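Local coordinates for 4-hydroxy-tetrahydrodipicolinate synthase (Thermotoga maritima, PDB 1O5K) that catalyses the condensation of pyruvate with aspartate beta-semialdehyde to 4-hydroxy-tetrahydrodipicolinate, a step of lysine biosynthesis, through a Schiff-base intermediate, at the interface of chains A and B. Coordinates in Å, arbitrary orientation; residue numbers count along the deposited sequence, not the author numbering. Chains: chain A/B, 4-hydroxy-tetrahydrodipicolinate synthase.

The interface of chains A and B. Residues chain A 183, 208, 210-213, 236, 241; chain B 207-208, 211, 241-242, 245, 248-249.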
loop_
_atom_site.group_PDB
_atom_site.type_symbol
_atom_site.label_atom_id
_atom_site.label_comp_id
_atom_site.label_asym_id
_atom_site.label_seq_id
_atom_site.Cartn_x
_atom_site.Cartn_y
_atom_site.Cartn_z
ATOM N N ASP A 183 -13.924 7.406 11.231
ATOM C CA ASP A 183 -14.753 6.934 12.334
ATOM C C ASP A 183 -14.122 7.288 13.689
ATOM O O ASP A 183 -14.782 7.836 14.548
ATOM C CB ASP A 183 -14.921 5.433 12.197
ATOM C CG ASP A 183 -15.763 4.840 13.280
ATOM O OD1 ASP A 183 -15.179 4.256 14.205
ATOM O OD2 ASP A 183 -16.982 4.916 13.273
ATOM N N TYR A 208 -20.213 9.885 4.346
ATOM C CA TYR A 208 -19.852 8.902 5.339
ATOM C C TYR A 208 -19.323 9.573 6.620
ATOM O O TYR A 208 -19.577 9.077 7.717
ATOM C CB TYR A 208 -18.913 7.845 4.770
ATOM C CG TYR A 208 -19.585 7.007 3.738
ATOM C CD1 TYR A 208 -20.569 6.092 4.082
ATOM C CD2 TYR A 208 -19.309 7.204 2.362
ATOM C CE1 TYR A 208 -21.251 5.379 3.122
ATOM C CE2 TYR A 208 -19.997 6.459 1.388
ATOM C CZ TYR A 208 -20.950 5.575 1.762
ATOM O OH TYR A 208 -21.644 4.842 0.809
ATOM N N LEU A 210 -20.435 12.534 7.656
ATOM C CA LEU A 210 -21.679 12.907 8.340
ATOM C C LEU A 210 -22.267 11.730 9.134
ATOM O O LEU A 210 -22.664 11.894 10.287
ATOM C CB LEU A 210 -22.707 13.480 7.324
ATOM C CG LEU A 210 -22.241 14.839 6.727
ATOM C CD1 LEU A 210 -23.064 15.164 5.543
ATOM C CD2 LEU A 210 -22.362 15.948 7.806
ATOM N N CYS A 211 -22.338 10.544 8.512
ATOM C CA CYS A 211 -22.886 9.331 9.130
ATOM C C CYS A 211 -22.066 8.967 10.371
ATOM O O CYS A 211 -22.647 8.472 11.365
ATOM C CB CYS A 211 -22.900 8.150 8.144
ATOM S SG CYS A 211 -24.138 8.319 6.838
ATOM N N ALA A 212 -20.758 9.253 10.343
ATOM C CA ALA A 212 -19.873 9.005 11.503
ATOM C C ALA A 212 -20.137 9.965 12.667
ATOM O O ALA A 212 -19.672 9.748 13.791
ATOM C CB ALA A 212 -18.405 9.153 11.046
ATOM N N GLY A 213 -20.818 11.053 12.340
ATOM C CA GLY A 213 -21.229 12.094 13.264
ATOM C C GLY A 213 -20.464 13.400 13.194
ATOM O O GLY A 213 -20.473 14.175 14.162
ATOM N N TYR A 236 -28.808 15.810 5.230
ATOM C CA TYR A 236 -28.369 14.928 6.296
ATOM C C TYR A 236 -28.804 15.515 7.636
ATOM O O TYR A 236 -29.418 14.834 8.454
ATOM C CB TYR A 236 -26.838 14.706 6.288
ATOM C CG TYR A 236 -26.428 13.717 7.330
ATOM C CD1 TYR A 236 -26.405 12.361 7.053
ATOM C CD2 TYR A 236 -26.246 14.107 8.647
ATOM C CE1 TYR A 236 -26.073 11.444 8.029
ATOM C CE2 TYR A 236 -25.953 13.189 9.629
ATOM C CZ TYR A 236 -25.883 11.866 9.324
ATOM O OH TYR A 236 -25.644 10.965 10.324
ATOM N N LEU A 241 -31.436 10.872 5.488
ATOM C CA LEU A 241 -30.198 10.164 5.159
ATOM C C LEU A 241 -30.214 9.739 3.711
ATOM O O LEU A 241 -29.244 9.936 2.985
ATOM C CB LEU A 241 -30.047 8.925 6.055
ATOM C CG LEU A 241 -28.691 8.257 5.740
ATOM C CD1 LEU A 241 -28.078 7.838 6.956
ATOM C CD2 LEU A 241 -28.865 7.097 4.793
ATOM N N PHE B 207 -21.935 -0.789 9.926
ATOM C CA PHE B 207 -22.596 0.494 10.067
ATOM C C PHE B 207 -22.532 1.328 8.772
ATOM O O PHE B 207 -23.542 1.804 8.257
ATOM C CB PHE B 207 -22.043 1.300 11.261
ATOM C CG PHE B 207 -22.635 2.667 11.381
ATOM C CD1 PHE B 207 -23.966 2.829 11.733
ATOM C CD2 PHE B 207 -21.872 3.821 11.068
ATOM C CE1 PHE B 207 -24.541 4.075 11.833
ATOM C CE2 PHE B 207 -22.468 5.084 11.117
ATOM C CZ PHE B 207 -23.798 5.196 11.493
ATOM N N TYR B 208 -21.339 1.447 8.230
ATOM C CA TYR B 208 -21.136 2.276 7.066
ATOM C C TYR B 208 -21.737 1.624 5.807
ATOM O O TYR B 208 -22.255 2.331 4.944
ATOM C CB TYR B 208 -19.674 2.678 6.908
ATOM C CG TYR B 208 -19.228 3.578 8.010
ATOM C CD1 TYR B 208 -19.682 4.885 8.100
ATOM C CD2 TYR B 208 -18.408 3.081 9.053
ATOM C CE1 TYR B 208 -19.338 5.690 9.162
ATOM C CE2 TYR B 208 -18.046 3.916 10.126
ATOM C CZ TYR B 208 -18.508 5.185 10.181
ATOM O OH TYR B 208 -18.167 6.015 11.241
ATOM N N CYS B 211 -25.330 2.456 5.915
ATOM C CA CYS B 211 -25.475 3.857 5.507
ATOM C C CYS B 211 -25.362 3.967 3.984
ATOM O O CYS B 211 -26.063 4.812 3.377
ATOM C CB CYS B 211 -24.421 4.754 6.178
ATOM S SG CYS B 211 -24.708 5.002 7.945
ATOM N N LEU B 241 -30.422 5.998 13.234
ATOM C CA LEU B 241 -29.034 5.989 12.768
ATOM C C LEU B 241 -28.095 6.163 13.937
ATOM O O LEU B 241 -27.116 5.434 14.073
ATOM C CB LEU B 241 -28.811 7.126 11.759
ATOM C CG LEU B 241 -27.365 7.030 11.226
ATOM C CD1 LEU B 241 -27.362 7.281 9.823
ATOM C CD2 LEU B 241 -26.455 7.989 11.950
ATOM N N GLU B 242 -28.408 7.131 14.792
ATOM C CA GLU B 242 -27.487 7.440 15.902
ATOM C C GLU B 242 -27.435 6.304 16.893
ATOM O O GLU B 242 -26.368 6.018 17.380
ATOM C CB GLU B 242 -27.873 8.750 16.568
ATOM C CG GLU B 242 -27.664 9.976 15.648
ATOM C CD GLU B 242 -28.773 10.244 14.635
ATOM O OE1 GLU B 242 -28.517 11.084 13.702
ATOM O OE2 GLU B 242 -29.908 9.661 14.767
ATOM N N ARG B 245 -25.225 3.676 15.331
ATOM C CA ARG B 245 -23.835 4.097 15.419
ATOM C C ARG B 245 -23.285 3.854 16.840
ATOM O O ARG B 245 -22.117 3.440 17.009
ATOM C CB ARG B 245 -23.718 5.578 15.082
ATOM C CG ARG B 245 -22.234 6.058 15.055
ATOM C CD ARG B 245 -22.120 7.468 14.487
ATOM N NE ARG B 245 -22.858 8.385 15.309
ATOM C CZ ARG B 245 -23.596 9.419 14.897
ATOM N NH1 ARG B 245 -23.763 9.714 13.616
ATOM N NH2 ARG B 245 -24.221 10.143 15.785
ATOM N N HIS B 248 -22.418 0.254 17.240
ATOM C CA HIS B 248 -21.177 0.093 16.501
ATOM C C HIS B 248 -19.972 0.554 17.337
ATOM O O HIS B 248 -18.927 -0.124 17.442
ATOM C CB HIS B 248 -21.280 0.891 15.210
ATOM C CG HIS B 248 -19.965 1.221 14.568
ATOM N ND1 HIS B 248 -19.281 0.318 13.772
ATOM C CD2 HIS B 248 -19.254 2.374 14.535
ATOM C CE1 HIS B 248 -18.191 0.912 13.296
ATOM N NE2 HIS B 248 -18.141 2.145 13.774
ATOM N N ARG B 249 -20.110 1.710 17.936
ATOM C CA ARG B 249 -19.030 2.264 18.744
ATOM C C ARG B 249 -18.755 1.420 19.979
ATOM O O ARG B 249 -17.606 1.172 20.327
ATOM C CB ARG B 249 -19.337 3.715 19.118
ATOM C CG ARG B 249 -19.418 4.668 17.854
ATOM C CD ARG B 249 -18.070 4.999 17.292
ATOM N NE ARG B 249 -18.030 5.711 15.993
ATOM C CZ ARG B 249 -18.391 6.984 15.818
ATOM N NH1 ARG B 249 -18.945 7.706 16.808
ATOM N NH2 ARG B 249 -18.244 7.541 14.626
HETATM O O HOH W 1 -25.909 11.742 12.892
HETATM O O HOH W 2 -19.985 10.237 16.693
#
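This two-fold symmetric helix-packing interface joins two subunits of the homotetramer, its centre about 21 Å from the active-site A:Tyr144. Four donors converge on one carboxylate oxygen, A:Asp183 OD2, carried out from helix 179-192 with CG anti to the backbone N (chi1 -180°). B:Tyr208 OH donates to the anti lone pair of A:Asp183 OD2 at 2.6 Å, with the ring nearly perpendicular to the carboxylate. From above the carboxylate plane, B:His248 NE2 lies 3.0 Å from A:Asp183 OD2. B:Arg249 also comes from above, side-on with NE and NH2; its NE makes a salt bridge of 3.0 Å to A:Asp183 OD2. So many donors on one oxygen would probably keep the acid ionised. An alanine here would probably leave the B:Arg249 guanidinium, B:His248 NE2 and the B:Tyr208 hydroxyl without their shared acceptor and loosen this side of the interface.

Arginines also read the C-terminal end of helix 206-212. B:Arg249 NH2 reaches A:Ala212 O in the carbonyl plane, on a lone pair, at 2.8 Å. B:Arg245, bent at chi3 (61°), sends NH1 to A:Cys211 O at 2.8 Å, nearly straight (166° at H) but from above the carbonyl plane.

Apolar packing includes the two cysteines, not joined as a disulphide, with A:Cys211 SG and B:Cys211 SG 3.5 Å apart; B:Leu241 CD2 also touches the A:Tyr236 hydroxyl oxygen, tip to tip. Water 1 links that hydroxyl to B:Arg245 NH1 and to the B:Glu242 carboxylate, its oxygen 2.8 Å from OE1 of B:Glu242.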